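Local coordinates for multidrug resistance protein (Vibrio cholerae, PDB 1YC9), which forms a trimeric outer-membrane efflux channel of the outer membrane factor family and may contribute to resistance to puromycin, acriflavine and tetraphenylarsonium chloride, at residues Ala54-Ala59 and Ser127-Ala132; Leu76-Thr81 and Gly102-Asn107; Ala166-Arg171 and Ala200-Glu205; Gly254-Arg259 and Gln351-Ile356. The protein carries 1 engineered substitution. One frame throughout, in Å; residues are numbered along the deposited sequence.

Contact 1 of 4, residues Ala54-Ala59 and Ser127-Ala132; sequences ARLKGA and SELAAA
In an antiparallel helix pair, Leu56 and Ala59 of helix 47-67 mesh with Leu129 and Ala132 of helix 117-183. The short segments run at 168° to each other with their axes 9.1 Å apart, and all four touching side chains are apolar. The methyl groups of the two alanines point at each other, and Ala59 CB lies 3.4 Å from Ala132 CB, tighter than ordinary van der Waals contact. The nearest CA atoms are those of Ala59 and Leu129, 5.4 Å apart. On either helix the leucine stands three residues before the alanine, so in the antiparallel arrangement each leucine reaches across to the partner alanine. Helices packed this way line the long helical tunnel of outer membrane factors, to which both belong. Leu56 CG is anti to the backbone N (chi1 172°), as is Leu129 CG (174°), and both side chains, which do not start out aimed at the partner helix, swing their CD1 atoms inward. Leu129 CD1 lies 3.9 Å from Ala59 CB, while Leu56 CD1 rests 4.0 Å from Ala132 C. The two methyls also meet, with Leu56 CD1 4.1 Å from Leu129 CD1. Glu128, on another face of its helix, forms a salt bridge with Arg268 of helix 260-281, and Lys57 pairs with Glu335 of the second subunit.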
loop_
_atom_site.group_PDB
_atom_site.type_symbol
_atom_site.label_atom_id
_atom_site.label_comp_id
_atom_site.label_asym_id
_atom_site.label_seq_id
_atom_site.Cartn_x
_atom_site.Cartn_y
_atom_site.Cartn_z
ATOM N N ALA A 54 -11.273 12.581 -12.337
ATOM C CA ALA A 54 -10.492 12.061 -13.462
ATOM C C ALA A 54 -10.636 10.557 -13.619
ATOM O O ALA A 54 -10.818 10.057 -14.733
ATOM C CB ALA A 54 -9.036 12.438 -13.309
ATOM N N ARG A 55 -10.597 9.847 -12.497
ATOM C CA ARG A 55 -10.771 8.400 -12.491
ATOM C C ARG A 55 -12.172 7.962 -12.916
ATOM O O ARG A 55 -12.345 6.865 -13.448
ATOM C CB ARG A 55 -10.428 7.824 -11.116
ATOM C CG ARG A 55 -8.959 7.946 -10.744
ATOM N N LEU A 56 -13.170 8.811 -12.683
ATOM C CA LEU A 56 -14.511 8.526 -13.164
ATOM C C LEU A 56 -14.556 8.782 -14.674
ATOM O O LEU A 56 -15.071 7.973 -15.428
ATOM C CB LEU A 56 -15.565 9.355 -12.393
ATOM C CG LEU A 56 -16.983 9.258 -12.952
ATOM C CD1 LEU A 56 -17.448 7.803 -12.977
ATOM C CD2 LEU A 56 -17.891 10.109 -12.080
ATOM N N LYS A 57 -14.004 9.900 -15.129
ATOM C CA LYS A 57 -13.992 10.209 -16.541
ATOM C C LYS A 57 -13.265 9.107 -17.311
ATOM O O LYS A 57 -13.676 8.737 -18.407
ATOM C CB LYS A 57 -13.395 11.596 -16.804
ATOM C CG LYS A 57 -13.348 12.032 -18.252
ATOM C CD LYS A 57 -12.743 13.415 -18.412
ATOM C CE LYS A 57 -12.617 13.769 -19.870
ATOM N NZ LYS A 57 -12.194 15.167 -20.114
ATOM N N GLY A 58 -12.227 8.551 -16.715
ATOM C CA GLY A 58 -11.481 7.459 -17.317
ATOM C C GLY A 58 -12.366 6.275 -17.591
ATOM O O GLY A 58 -12.354 5.697 -18.675
ATOM N N ALA A 59 -13.112 5.891 -16.575
ATOM C CA ALA A 59 -14.021 4.752 -16.694
ATOM C C ALA A 59 -15.103 5.033 -17.758
ATOM O O ALA A 59 -15.538 4.124 -18.462
ATOM C CB ALA A 59 -14.672 4.462 -15.363
ATOM N N SER A 127 -20.574 -2.285 -16.270
ATOM C CA SER A 127 -20.541 -2.685 -14.887
ATOM C C SER A 127 -19.340 -2.064 -14.221
ATOM O O SER A 127 -19.439 -1.634 -13.079
ATOM C CB SER A 127 -20.521 -4.217 -14.761
ATOM O OG SER A 127 -21.698 -4.744 -15.291
ATOM N N GLU A 128 -18.208 -2.003 -14.919
ATOM C CA GLU A 128 -17.043 -1.300 -14.403
ATOM C C GLU A 128 -17.304 0.165 -14.239
ATOM O O GLU A 128 -16.863 0.805 -13.285
ATOM C CB GLU A 128 -15.793 -1.475 -15.293
ATOM C CG GLU A 128 -15.292 -2.915 -15.198
ATOM C CD GLU A 128 -14.591 -3.278 -13.881
ATOM O OE1 GLU A 128 -14.418 -2.380 -12.972
ATOM O OE2 GLU A 128 -14.210 -4.500 -13.766
ATOM N N LEU A 129 -18.052 0.706 -15.169
ATOM C CA LEU A 129 -18.395 2.125 -15.023
ATOM C C LEU A 129 -19.281 2.338 -13.794
ATOM O O LEU A 129 -19.120 3.294 -13.053
ATOM C CB LEU A 129 -19.063 2.631 -16.296
ATOM C CG LEU A 129 -19.602 4.069 -16.227
ATOM C CD1 LEU A 129 -18.481 5.032 -15.873
ATOM C CD2 LEU A 129 -20.255 4.459 -17.547
ATOM N N ALA A 130 -20.247 1.469 -13.586
ATOM C CA ALA A 130 -21.089 1.582 -12.396
ATOM C C ALA A 130 -20.276 1.459 -11.126
ATOM O O ALA A 130 -20.530 2.139 -10.130
ATOM C CB ALA A 130 -22.264 0.542 -12.403
ATOM N N ALA A 131 -19.262 0.603 -11.156
ATOM C CA ALA A 131 -18.370 0.502 -10.029
ATOM C C ALA A 131 -17.570 1.794 -9.862
ATOM O O ALA A 131 -17.396 2.268 -8.721
ATOM C CB ALA A 131 -17.453 -0.716 -10.165
ATOM N N ALA A 132 -17.118 2.356 -10.978
ATOM C CA ALA A 132 -16.405 3.637 -10.941
ATOM C C ALA A 132 -17.260 4.804 -10.406
ATOM O O ALA A 132 -16.778 5.717 -9.681
ATOM C CB ALA A 132 -15.846 3.952 -12.256
#

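Contact 2 of 4, residues Leu76-Thr81 and Gly102-Asn107; sequences LAASAT and GTLTLN
Ser79 OG and Thr103 OG1 lie 2.6 Å apart and share a hydrogen bond in which either could be the donor. They bridge two antiparallel strands of the transmembrane beta-barrel, whose segments run at 177°. Beneath them Ser79 and Thr103 form a hydrogen-bonded pair: Thr103 N binds Ser79 O at 2.9 Å, and Ser79 N binds Thr103 O at 3.0 Å from above the carbonyl plane. Ala77 and Thr105 repeat the pairing with straighter bonds, Thr105 N to Ala77 O measuring 2.8 Å at 171°. On the face carrying Leu76, Ala78 and Leu104, Leu104 CD1 lies 3.7 Å from Ala78 CB. A bound octyl glucoside touches Leu106 on this same face, consistent with its being the lipid-facing one. Further out, strand 286-298 hydrogen-bonds to the far edge of 102-107, while Leu76 to Ser79 pair with a strand of the second subunit, carrying the sheet across the interface. The first torsions position the hydroxyls: Ser79 OG (chi1 74°) lies between its backbone N and carbonyl carbon, as does Thr103 OG1, and Thr103 CG2 comes within 3.6 Å of Ser79 OG.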
loop_
_atom_site.group_PDB
_atom_site.type_symbol
_atom_site.label_atom_id
_atom_site.label_comp_id
_atom_site.label_asym_id
_atom_site.label_seq_id
_atom_site.Cartn_x
_atom_site.Cartn_y
_atom_site.Cartn_z
ATOM N N LEU A 76 -11.444 4.915 -44.780
ATOM C CA LEU A 76 -11.063 5.160 -46.138
ATOM C C LEU A 76 -9.600 4.744 -46.263
ATOM O O LEU A 76 -8.832 5.027 -45.363
ATOM C CB LEU A 76 -11.182 6.643 -46.453
ATOM C CG LEU A 76 -10.673 7.191 -47.776
ATOM C CD1 LEU A 76 -11.161 8.613 -47.953
ATOM C CD2 LEU A 76 -9.069 7.227 -47.782
ATOM N N ALA A 77 -9.302 4.044 -47.334
ATOM C CA ALA A 77 -7.966 3.526 -47.628
ATOM C C ALA A 77 -7.581 3.973 -49.017
ATOM O O ALA A 77 -8.384 3.990 -49.922
ATOM C CB ALA A 77 -7.970 2.082 -47.543
ATOM N N ALA A 78 -6.339 4.409 -49.212
ATOM C CA ALA A 78 -5.876 4.662 -50.551
ATOM C C ALA A 78 -4.403 4.285 -50.596
ATOM O O ALA A 78 -3.747 4.207 -49.563
ATOM C CB ALA A 78 -6.080 6.120 -50.942
ATOM N N SER A 79 -3.953 3.989 -51.784
ATOM C CA SER A 79 -2.550 3.551 -52.019
ATOM C C SER A 79 -2.136 3.875 -53.412
ATOM O O SER A 79 -2.934 4.010 -54.335
ATOM C CB SER A 79 -2.450 2.029 -51.748
ATOM O OG SER A 79 -3.061 1.315 -52.793
ATOM N N ALA A 80 -0.826 4.139 -53.597
ATOM C CA ALA A 80 -0.263 4.251 -54.913
ATOM C C ALA A 80 1.046 3.493 -54.814
ATOM O O ALA A 80 1.763 3.690 -53.857
ATOM C CB ALA A 80 0.042 5.719 -55.297
ATOM N N THR A 81 1.267 2.633 -55.766
ATOM C CA THR A 81 2.360 1.675 -55.725
ATOM C C THR A 81 3.009 1.578 -57.052
ATOM O O THR A 81 2.369 1.419 -58.048
ATOM C CB THR A 81 1.773 0.282 -55.357
ATOM O OG1 THR A 81 1.046 0.392 -54.139
ATOM C CG2 THR A 81 2.880 -0.696 -54.990
ATOM N N GLY A 102 -2.978 2.179 -58.432
ATOM C CA GLY A 102 -3.521 2.946 -57.373
ATOM C C GLY A 102 -4.827 2.271 -56.881
ATOM O O GLY A 102 -5.438 1.473 -57.636
ATOM N N THR A 103 -5.146 2.575 -55.654
ATOM C CA THR A 103 -6.442 2.173 -55.093
ATOM C C THR A 103 -7.021 3.271 -54.250
ATOM O O THR A 103 -6.300 4.148 -53.670
ATOM C CB THR A 103 -6.329 0.912 -54.234
ATOM O OG1 THR A 103 -5.652 1.171 -52.987
ATOM C CG2 THR A 103 -5.602 -0.184 -54.875
ATOM N N LEU A 104 -8.368 3.284 -54.132
ATOM C CA LEU A 104 -8.982 4.228 -53.236
ATOM C C LEU A 104 -10.339 3.550 -52.909
ATOM O O LEU A 104 -11.083 3.295 -53.834
ATOM C CB LEU A 104 -9.235 5.554 -53.976
ATOM C CG LEU A 104 -10.149 6.548 -53.294
ATOM C CD1 LEU A 104 -9.528 7.004 -51.936
ATOM C CD2 LEU A 104 -10.410 7.746 -54.204
ATOM N N THR A 105 -10.505 3.182 -51.631
ATOM C CA THR A 105 -11.661 2.391 -51.203
ATOM C C THR A 105 -12.225 2.882 -49.885
ATOM O O THR A 105 -11.538 3.479 -49.019
ATOM C CB THR A 105 -11.312 0.912 -51.046
ATOM O OG1 THR A 105 -10.283 0.768 -50.048
ATOM C CG2 THR A 105 -10.779 0.314 -52.358
ATOM N N LEU A 106 -13.526 2.606 -49.743
ATOM C CA LEU A 106 -14.230 2.736 -48.497
ATOM C C LEU A 106 -14.357 1.299 -47.973
ATOM O O LEU A 106 -14.761 0.436 -48.717
ATOM C CB LEU A 106 -15.613 3.340 -48.800
ATOM C CG LEU A 106 -16.530 3.584 -47.613
ATOM C CD1 LEU A 106 -15.922 4.498 -46.619
ATOM C CD2 LEU A 106 -17.840 4.183 -48.160
ATOM N N ASN A 107 -14.000 1.075 -46.718
ATOM C CA ASN A 107 -13.908 -0.246 -46.146
ATOM C C ASN A 107 -14.855 -0.270 -44.937
ATOM O O ASN A 107 -14.980 0.717 -44.192
ATOM C CB ASN A 107 -12.491 -0.492 -45.616
ATOM C CG ASN A 107 -11.432 -0.577 -46.708
ATOM O OD1 ASN A 107 -11.692 -0.385 -47.886
ATOM N ND2 ASN A 107 -10.182 -0.849 -46.288
#

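Contact 3 of 4, residues Ala166-Arg171 and Ala200-Glu205; sequences AALQVR and ASVEAE
Leu168 of helix 117-183 packs against Val202 and Glu203 of helix 189-223, and its atoms can be traced outward in order. CB meets Val202 CG1 at 4.1 Å. CG stands anti to the backbone N (chi1 -179°), and from there the two methyls fork onto Glu203. CD1 approaches the backbone, 3.9 Å from Glu203 N, whereas CD2 follows the glutamate chain and lies 3.8 Å from Glu203 CG and 4.1 Å from Glu203 OE1. Glu203 is extended beyond CG, and its aliphatic part crosses the leucine obliquely. Val202 divides its branches between two partners: CG1 reaches Leu168 N at 3.9 Å, and CG2 touches Arg171 CG at 4.0 Å. Arg171 bends at chi2 (-52°), and its chain crosses that of the valine at about a right angle. The contact is thus almost wholly aliphatic and largely buried. It joins consecutive helices of the tunnel running at 160° with axes 9.3 Å apart. Leu168 also touches Leu206 further along helix 189-223. Ala167 and Arg171 turn to Leu409 of helix 398-433 in the same chain, while Ala200 and Ala204 pack on Ala376 and Thr373 of the second subunit.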
loop_
_atom_site.group_PDB
_atom_site.type_symbol
_atom_site.label_atom_id
_atom_site.label_comp_id
_atom_site.label_asym_id
_atom_site.label_seq_id
_atom_site.Cartn_x
_atom_site.Cartn_y
_atom_site.Cartn_z
ATOM N N ALA A 166 -5.097 25.838 32.014
ATOM C CA ALA A 166 -5.758 26.115 33.300
ATOM C C ALA A 166 -5.006 25.460 34.442
ATOM O O ALA A 166 -4.804 26.105 35.507
ATOM C CB ALA A 166 -7.195 25.650 33.307
ATOM N N ALA A 167 -4.565 24.214 34.253
ATOM C CA ALA A 167 -3.741 23.579 35.247
ATOM C C ALA A 167 -2.430 24.363 35.462
ATOM O O ALA A 167 -1.998 24.509 36.616
ATOM C CB ALA A 167 -3.438 22.125 34.922
ATOM N N LEU A 168 -1.823 24.857 34.378
ATOM C CA LEU A 168 -0.575 25.632 34.488
ATOM C C LEU A 168 -0.776 26.848 35.377
ATOM O O LEU A 168 0.139 27.190 36.138
ATOM C CB LEU A 168 -0.041 26.067 33.125
ATOM C CG LEU A 168 1.259 26.863 33.090
ATOM C CD1 LEU A 168 2.377 26.141 33.797
ATOM C CD2 LEU A 168 1.588 27.239 31.650
ATOM N N GLN A 169 -1.926 27.514 35.260
ATOM C CA GLN A 169 -2.168 28.731 36.046
ATOM C C GLN A 169 -2.174 28.394 37.520
ATOM O O GLN A 169 -1.594 29.135 38.350
ATOM C CB GLN A 169 -3.457 29.433 35.656
ATOM C CG GLN A 169 -3.540 29.927 34.225
ATOM C CD GLN A 169 -2.228 30.412 33.645
ATOM O OE1 GLN A 169 -1.755 31.510 33.986
ATOM N NE2 GLN A 169 -1.641 29.614 32.734
ATOM N N VAL A 170 -2.758 27.243 37.829
ATOM C CA VAL A 170 -2.787 26.718 39.164
ATOM C C VAL A 170 -1.386 26.323 39.681
ATOM O O VAL A 170 -1.024 26.684 40.822
ATOM C CB VAL A 170 -3.779 25.541 39.253
ATOM C CG1 VAL A 170 -3.676 24.828 40.600
ATOM C CG2 VAL A 170 -5.217 26.069 39.029
ATOM N N ARG A 171 -0.621 25.594 38.866
ATOM C CA ARG A 171 0.737 25.210 39.214
ATOM C C ARG A 171 1.620 26.408 39.551
ATOM O O ARG A 171 2.430 26.313 40.477
ATOM C CB ARG A 171 1.429 24.380 38.103
ATOM C CG ARG A 171 0.704 23.104 37.692
ATOM C CD ARG A 171 0.343 22.200 38.811
ATOM N NE ARG A 171 -0.514 21.058 38.470
ATOM C CZ ARG A 171 -1.846 21.108 38.314
ATOM N NH1 ARG A 171 -2.531 22.252 38.409
ATOM N NH2 ARG A 171 -2.509 19.987 38.076
ATOM N N ALA A 200 7.047 23.564 35.362
ATOM C CA ALA A 200 7.850 23.609 34.161
ATOM C C ALA A 200 7.398 22.445 33.244
ATOM O O ALA A 200 7.210 22.635 32.050
ATOM C CB ALA A 200 9.326 23.511 34.487
ATOM N N SER A 201 7.203 21.287 33.843
ATOM C CA SER A 201 6.699 20.118 33.143
ATOM C C SER A 201 5.319 20.318 32.518
ATOM O O SER A 201 5.102 19.895 31.378
ATOM C CB SER A 201 6.622 18.937 34.090
ATOM O OG SER A 201 6.345 17.790 33.343
ATOM N N VAL A 202 4.405 20.947 33.256
ATOM C CA VAL A 202 3.067 21.245 32.739
ATOM C C VAL A 202 3.157 22.238 31.609
ATOM O O VAL A 202 2.511 22.059 30.591
ATOM C CB VAL A 202 2.098 21.707 33.849
ATOM C CG1 VAL A 202 0.749 22.077 33.261
ATOM C CG2 VAL A 202 1.892 20.576 34.823
ATOM N N GLU A 203 4.022 23.247 31.737
ATOM C CA GLU A 203 4.227 24.168 30.642
ATOM C C GLU A 203 4.853 23.496 29.414
ATOM O O GLU A 203 4.486 23.820 28.291
ATOM C CB GLU A 203 5.086 25.367 31.040
ATOM C CG GLU A 203 4.908 26.470 30.004
ATOM C CD GLU A 203 5.393 27.827 30.474
ATOM O OE1 GLU A 203 5.582 28.018 31.686
ATOM O OE2 GLU A 203 5.588 28.675 29.608
ATOM N N ALA A 204 5.799 22.595 29.630
ATOM C CA ALA A 204 6.375 21.833 28.534
ATOM C C ALA A 204 5.310 21.022 27.792
ATOM O O ALA A 204 5.290 21.010 26.564
ATOM C CB ALA A 204 7.445 20.935 29.022
ATOM N N GLU A 205 4.405 20.413 28.545
ATOM C CA GLU A 205 3.246 19.716 27.961
ATOM C C GLU A 205 2.366 20.638 27.135
ATOM O O GLU A 205 1.992 20.306 26.005
ATOM C CB GLU A 205 2.465 19.013 29.062
ATOM C CG GLU A 205 1.391 18.050 28.551
ATOM C CD GLU A 205 1.859 16.599 28.431
ATOM O OE1 GLU A 205 3.036 16.283 28.747
ATOM O OE2 GLU A 205 1.043 15.760 27.991
#

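Contact 4 of 4, residues Gly254-Arg259 and Gln351-Ile356; sequences GLLGHR and QALHEI. Unlike the reference sequence in segment 351-356: His354 (reference Tyr), Ile356 (reference Val).
Glu355 OE1 is gripped by two nitrogens of Arg259, NH1 at 2.9 Å and NH2 at 3.1 Å, in an end-on salt bridge. It ties the type I turn Leu256-Arg259, whose last residue is the N-cap of helix 260-281, to the long helix 326-391 of the tunnel. The Arg259 chain bends at chi2 and chi3 on its way to the helix. The oxygen lies close to the guanidinium plane, but both donors reach it from the same face of the carboxylate, NH1 33° out of that plane on the anti side and NH2 from above it. The N-H angles, 150° and 138°, show that neither bond is straight. One guanidinium face is covered by Ala352 CB, which stands 3.5 Å above the plane over its centre. Arg259 has further partners: NH2 pairs with Asp261, its strongest polar partner, and NH1 binds Ala432 O. With two carboxylates paired to it, Glu355 and Asp261, the arginine charge is probably largely balanced. The other carboxylate oxygen is held from within the helix, as Gln351 NE2 donates to Glu355 OE2 at 3.0 Å. Gln351 OE1 lies near the plane of the His354 ring and accepts from its ND1; His354 differs from the reference sequence. These bonds probably help to fix the carboxylate facing Arg259. Beside the polar group, Leu256 CD1 meets Leu353 CD2 at 3.8 Å, the two side chains crossing at about a right angle. Leu255 CD1 lies 4.0 Å from Ile356 CG2. Leu256 CD2 sits 4.0 Å from Ala352 CB.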
loop_
_atom_site.group_PDB
_atom_site.type_symbol
_atom_site.label_atom_id
_atom_site.label_comp_id
_atom_site.label_asym_id
_atom_site.label_seq_id
_atom_site.Cartn_x
_atom_site.Cartn_y
_atom_site.Cartn_z
ATOM N N GLY A 254 -29.142 -4.958 6.928
ATOM C CA GLY A 254 -29.996 -4.066 6.153
ATOM C C GLY A 254 -29.405 -2.668 6.077
ATOM O O GLY A 254 -29.728 -1.869 5.184
ATOM N N LEU A 255 -28.453 -2.399 6.959
ATOM C CA LEU A 255 -27.874 -1.072 7.035
ATOM C C LEU A 255 -26.681 -0.802 6.114
ATOM O O LEU A 255 -25.934 0.130 6.331
ATOM C CB LEU A 255 -27.612 -0.653 8.476
ATOM C CG LEU A 255 -26.686 -1.440 9.388
ATOM C CD1 LEU A 255 -26.946 -1.047 10.824
ATOM C CD2 LEU A 255 -26.799 -2.932 9.216
ATOM N N LEU A 256 -26.539 -1.605 5.065
ATOM C CA LEU A 256 -25.346 -1.551 4.197
ATOM C C LEU A 256 -25.529 -0.955 2.806
ATOM O O LEU A 256 -24.579 -0.960 2.011
ATOM C CB LEU A 256 -24.766 -2.954 4.021
ATOM C CG LEU A 256 -24.457 -3.702 5.310
ATOM C CD1 LEU A 256 -24.251 -5.189 5.017
ATOM C CD2 LEU A 256 -23.258 -3.096 6.022
ATOM N N GLY A 257 -26.713 -0.414 2.508
ATOM C CA GLY A 257 -27.028 0.013 1.150
ATOM C C GLY A 257 -26.468 1.342 0.713
ATOM O O GLY A 257 -26.499 1.690 -0.462
ATOM N N HIS A 258 -25.973 2.133 1.644
ATOM C CA HIS A 258 -25.271 3.340 1.228
ATOM C C HIS A 258 -23.743 3.070 1.151
ATOM O O HIS A 258 -22.965 4.011 0.988
ATOM C CB HIS A 258 -25.611 4.533 2.140
ATOM N N ARG A 259 -23.308 1.807 1.252
ATOM C CA ARG A 259 -21.868 1.544 1.170
ATOM C C ARG A 259 -21.502 1.454 -0.305
ATOM O O ARG A 259 -21.801 0.441 -0.979
ATOM C CB ARG A 259 -21.466 0.253 1.861
ATOM C CG ARG A 259 -21.719 0.219 3.352
ATOM C CD ARG A 259 -20.605 0.730 4.166
ATOM N NE ARG A 259 -19.263 0.180 3.877
ATOM C CZ ARG A 259 -18.297 0.069 4.786
ATOM N NH1 ARG A 259 -18.562 0.319 6.056
ATOM N NH2 ARG A 259 -17.113 -0.398 4.453
ATOM N N GLN A 351 -16.018 -6.848 6.124
ATOM C CA GLN A 351 -15.366 -5.686 6.646
ATOM C C GLN A 351 -16.355 -4.565 6.997
ATOM O O GLN A 351 -16.132 -3.870 7.992
ATOM C CB GLN A 351 -14.351 -5.137 5.672
ATOM C CG GLN A 351 -13.417 -4.056 6.285
ATOM C CD GLN A 351 -12.896 -4.283 7.773
ATOM O OE1 GLN A 351 -12.715 -5.468 8.331
ATOM N NE2 GLN A 351 -12.627 -3.124 8.424
ATOM N N ALA A 352 -17.416 -4.408 6.212
ATOM C CA ALA A 352 -18.403 -3.360 6.484
ATOM C C ALA A 352 -19.184 -3.696 7.755
ATOM O O ALA A 352 -19.419 -2.828 8.583
ATOM C CB ALA A 352 -19.339 -3.219 5.333
ATOM N N LEU A 353 -19.543 -4.964 7.915
ATOM C CA LEU A 353 -20.225 -5.414 9.103
ATOM C C LEU A 353 -19.323 -5.256 10.354
ATOM O O LEU A 353 -19.812 -4.956 11.436
ATOM C CB LEU A 353 -20.705 -6.866 8.959
ATOM C CG LEU A 353 -21.862 -7.143 7.969
ATOM C CD1 LEU A 353 -22.097 -8.620 7.780
ATOM C CD2 LEU A 353 -23.169 -6.473 8.394
ATOM N N HIS A 354 -18.010 -5.451 10.194
ATOM C CA HIS A 354 -17.047 -5.338 11.285
ATOM C C HIS A 354 -17.024 -3.858 11.704
ATOM O O HIS A 354 -17.015 -3.538 12.896
ATOM C CB HIS A 354 -15.692 -5.791 10.757
ATOM C CG HIS A 354 -14.520 -5.590 11.666
ATOM N ND1 HIS A 354 -13.227 -5.560 11.180
ATOM C CD2 HIS A 354 -14.413 -5.469 13.016
ATOM C CE1 HIS A 354 -12.380 -5.431 12.189
ATOM N NE2 HIS A 354 -13.076 -5.362 13.309
ATOM N N GLU A 355 -16.966 -2.984 10.714
ATOM C CA GLU A 355 -16.853 -1.552 10.964
ATOM C C GLU A 355 -18.079 -1.031 11.711
ATOM O O GLU A 355 -17.953 -0.317 12.740
ATOM C CB GLU A 355 -16.658 -0.789 9.684
ATOM C CG GLU A 355 -15.219 -0.847 9.195
ATOM C CD GLU A 355 -15.049 -0.388 7.752
ATOM O OE1 GLU A 355 -15.944 0.313 7.225
ATOM O OE2 GLU A 355 -13.973 -0.702 7.178
ATOM N N ILE A 356 -19.244 -1.467 11.245
ATOM C CA ILE A 356 -20.507 -1.116 11.923
ATOM C C ILE A 356 -20.604 -1.735 13.305
ATOM O O ILE A 356 -20.990 -1.040 14.249
ATOM C CB ILE A 356 -21.738 -1.531 11.094
ATOM C CG1 ILE A 356 -21.728 -0.727 9.813
ATOM C CG2 ILE A 356 -23.059 -1.176 11.876
ATOM C CD1 ILE A 356 -22.457 -1.374 8.653
#

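How the contacts relate
From the N terminus, helix 47-67 enters contact 1, and the chain runs on through strands 73-84 and 98-111 before helix 117-183 returns to close it over 67 residues. Contact 2 joins those two strands and closes within that span, its centre 39 Å from that of contact 1. Helix 117-183 then continues to contact 3, where it meets helix 189-223 after 28 intervening residues. Contact 4 comes last, bringing the segment before helix 260-281 to helix 326-391 over 91 residues that include strands 286-298 and 309-322. None cross. Contacts 2 and 3 lie on opposite sides of the chain's centre, about 88 Å apart between centres, marking barrel and helical tunnel.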